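Local coordinates for protein toluene, o-xylene monooxygenase oxygenase subunit (Pseudomonas stutzeri, PDB 2INC) that is a subunit of the oxygenase component of toluene/o-xylene monooxygenase, which probably hydroxylates aromatic substrates, within a six-chain assembly, at residues 121-126 / 181-186. Numbering follows the deposited sequence.
Sequences ARYLFH and RERDVW
Tyr123 lays its CB squarely over the pyrrole ring of Trp186, 3.4 Å from that ring's centroid and on its normal, a CH-pi contact. The two rings run nearly parallel, planes 14° apart, but are slid so far that they barely overlap. Further along the indole, Leu124 CB touches Trp186 CZ3 at 3.9 Å, and the backbone N of Leu124 lies over the same indole system. Trp186 reaches this site because its CG stands anti to the backbone N (chi1 169°). Glu182 CB sits at the edge of the tyrosine ring, near its plane, and at the ring's tip Tyr123 OH abuts Arg183 CB at 3.4 Å. An alanine in place of Tyr123 would probably open a gap beside Trp186 and Arg183 and leave Arg122 NH2 without its hydroxyl acceptor. In this all-helical chain of the methane/phenol/alkene hydroxylase family, within the ferritin clan, the contact sets the start of long helix 121-138 against short helix 182-188, the segment axes inclined at 70°. The polar part is a salt bridge: Arg122 NH1 donates to Glu182 OE2 at 3.0 Å; OE2 lies close to the guanidinium plane of Arg122, whereas NH1 comes to it from above the carboxylate plane of Glu182. Arg122 NH2 also donates to Tyr123 OH at 3.1 Å, in a bent bond tilted from the guanidinium plane, which probably helps limit rotation of the group. Glu182 OE1 is held by Thr119 OG1 and Gly179 N, Arg122 NE bonds the backbone of another protein's chain, and Arg183 NE pairs with Glu187.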
loop_
_atom_site.group_PDB
_atom_site.type_symbol
_atom_site.label_atom_id
_atom_site.label_comp_id
_atom_site.label_asym_id
_atom_site.label_seq_id
_atom_site.Cartn_x
_atom_site.Cartn_y
_atom_site.Cartn_z
ATOM N N ALA B 121 1.355 27.270 27.853
ATOM C CA ALA B 121 0.434 27.127 26.742
ATOM C C ALA B 121 -0.086 25.675 26.569
ATOM O O ALA B 121 -1.053 25.483 25.840
ATOM C CB ALA B 121 1.065 27.629 25.457
ATOM N N ARG B 122 0.482 24.674 27.267
ATOM C CA ARG B 122 -0.098 23.335 27.171
ATOM C C ARG B 122 -1.571 23.371 27.658
ATOM O O ARG B 122 -2.434 22.660 27.118
ATOM C CB ARG B 122 0.753 22.272 27.882
ATOM C CG ARG B 122 0.593 22.178 29.408
ATOM C CD ARG B 122 1.246 20.887 29.887
ATOM N NE ARG B 122 1.182 20.804 31.361
ATOM C CZ ARG B 122 2.162 21.194 32.143
ATOM N NH1 ARG B 122 3.294 21.630 31.586
ATOM N NH2 ARG B 122 2.043 21.090 33.460
ATOM N N TYR B 123 -1.858 24.213 28.654
ATOM C CA TYR B 123 -3.246 24.367 29.142
ATOM C C TYR B 123 -4.099 25.058 28.078
ATOM O O TYR B 123 -5.199 24.614 27.720
ATOM C CB TYR B 123 -3.275 25.080 30.525
ATOM C CG TYR B 123 -2.617 24.187 31.558
ATOM C CD1 TYR B 123 -3.339 23.157 32.142
ATOM C CD2 TYR B 123 -1.272 24.331 31.910
ATOM C CE1 TYR B 123 -2.759 22.293 33.039
ATOM C CE2 TYR B 123 -0.670 23.403 32.836
ATOM C CZ TYR B 123 -1.428 22.425 33.376
ATOM O OH TYR B 123 -0.910 21.471 34.271
ATOM N N LEU B 124 -3.616 26.138 27.542
ATOM C CA LEU B 124 -4.436 26.868 26.621
ATOM C C LEU B 124 -4.722 26.012 25.355
ATOM O O LEU B 124 -5.843 25.989 24.887
ATOM C CB LEU B 124 -3.755 28.175 26.257
ATOM C CG LEU B 124 -4.534 29.021 25.253
ATOM C CD1 LEU B 124 -6.056 29.201 25.622
ATOM C CD2 LEU B 124 -3.882 30.415 25.248
ATOM N N PHE B 125 -3.731 25.296 24.838
ATOM C CA PHE B 125 -3.932 24.501 23.612
ATOM C C PHE B 125 -4.855 23.331 23.887
ATOM O O PHE B 125 -5.677 22.999 23.026
ATOM C CB PHE B 125 -2.583 23.984 23.008
ATOM C CG PHE B 125 -1.672 25.077 22.490
ATOM C CD1 PHE B 125 -0.281 24.841 22.386
ATOM C CD2 PHE B 125 -2.158 26.307 22.089
ATOM C CE1 PHE B 125 0.600 25.800 21.912
ATOM C CE2 PHE B 125 -1.288 27.304 21.618
ATOM C CZ PHE B 125 0.098 27.051 21.518
ATOM N N HIS B 126 -4.754 22.717 25.081
ATOM C CA HIS B 126 -5.708 21.676 25.420
ATOM C C HIS B 126 -7.135 22.234 25.579
ATOM O O HIS B 126 -8.075 21.611 25.118
ATOM C CB HIS B 126 -5.317 20.907 26.682
ATOM C CG HIS B 126 -6.211 19.725 26.933
ATOM N ND1 HIS B 126 -6.244 18.630 26.097
ATOM C CD2 HIS B 126 -7.168 19.517 27.863
ATOM C CE1 HIS B 126 -7.154 17.772 26.530
ATOM N NE2 HIS B 126 -7.718 18.279 27.615
ATOM N N ARG B 181 5.783 23.724 37.007
ATOM C CA ARG B 181 5.176 24.969 37.401
ATOM C C ARG B 181 4.053 25.499 36.545
ATOM O O ARG B 181 3.427 26.513 36.924
ATOM C CB ARG B 181 6.251 26.044 37.489
ATOM C CG ARG B 181 6.623 26.235 38.880
ATOM C CD ARG B 181 7.813 25.459 39.158
ATOM N NE ARG B 181 8.847 26.393 39.552
ATOM C CZ ARG B 181 9.764 26.086 40.460
ATOM N NH1 ARG B 181 9.738 24.868 41.013
ATOM N NH2 ARG B 181 10.679 26.988 40.822
ATOM N N GLU B 182 3.789 24.869 35.394
ATOM C CA GLU B 182 2.939 25.555 34.402
ATOM C C GLU B 182 1.521 25.713 34.935
ATOM O O GLU B 182 0.841 26.671 34.612
ATOM C CB GLU B 182 2.877 24.776 33.083
ATOM C CG GLU B 182 4.120 24.966 32.234
ATOM C CD GLU B 182 5.332 24.156 32.717
ATOM O OE1 GLU B 182 6.471 24.558 32.356
ATOM O OE2 GLU B 182 5.147 23.130 33.404
ATOM N N ARG B 183 1.043 24.746 35.700
ATOM C CA ARG B 183 -0.366 24.877 36.155
ATOM C C ARG B 183 -0.546 26.148 37.035
ATOM O O ARG B 183 -1.532 26.859 36.960
ATOM C CB ARG B 183 -0.796 23.635 36.931
ATOM C CG ARG B 183 -2.283 23.707 37.371
ATOM C CD ARG B 183 -2.701 22.427 37.993
ATOM N NE ARG B 183 -4.086 22.457 38.495
ATOM C CZ ARG B 183 -4.768 21.360 38.837
ATOM N NH1 ARG B 183 -4.224 20.169 38.730
ATOM N NH2 ARG B 183 -6.018 21.465 39.254
ATOM N N ASP B 184 0.413 26.394 37.897
ATOM C CA ASP B 184 0.351 27.549 38.775
ATOM C C ASP B 184 0.520 28.843 37.978
ATOM O O ASP B 184 -0.084 29.865 38.270
ATOM C CB ASP B 184 1.444 27.383 39.767
ATOM C CG ASP B 184 1.081 26.374 40.817
ATOM O OD1 ASP B 184 -0.142 26.231 41.112
ATOM O OD2 ASP B 184 1.992 25.754 41.368
ATOM N N VAL B 185 1.351 28.812 36.967
ATOM C CA VAL B 185 1.443 29.987 36.088
ATOM C C VAL B 185 0.089 30.229 35.387
ATOM O O VAL B 185 -0.465 31.312 35.470
ATOM C CB VAL B 185 2.566 29.825 35.046
ATOM C CG1 VAL B 185 2.669 31.054 34.162
ATOM C CG2 VAL B 185 3.889 29.659 35.729
ATOM N N TRP B 186 -0.434 29.214 34.682
ATOM C CA TRP B 186 -1.736 29.332 33.994
ATOM C C TRP B 186 -2.843 29.816 34.968
ATOM O O TRP B 186 -3.653 30.674 34.617
ATOM C CB TRP B 186 -2.096 27.963 33.386
ATOM C CG TRP B 186 -3.461 27.774 32.858
ATOM C CD1 TRP B 186 -4.421 26.922 33.363
ATOM C CD2 TRP B 186 -4.048 28.390 31.699
ATOM N NE1 TRP B 186 -5.535 26.972 32.600
ATOM C CE2 TRP B 186 -5.346 27.856 31.565
ATOM C CE3 TRP B 186 -3.615 29.373 30.795
ATOM C CZ2 TRP B 186 -6.219 28.238 30.551
ATOM C CZ3 TRP B 186 -4.497 29.758 29.765
ATOM C CH2 TRP B 186 -5.778 29.197 29.661
#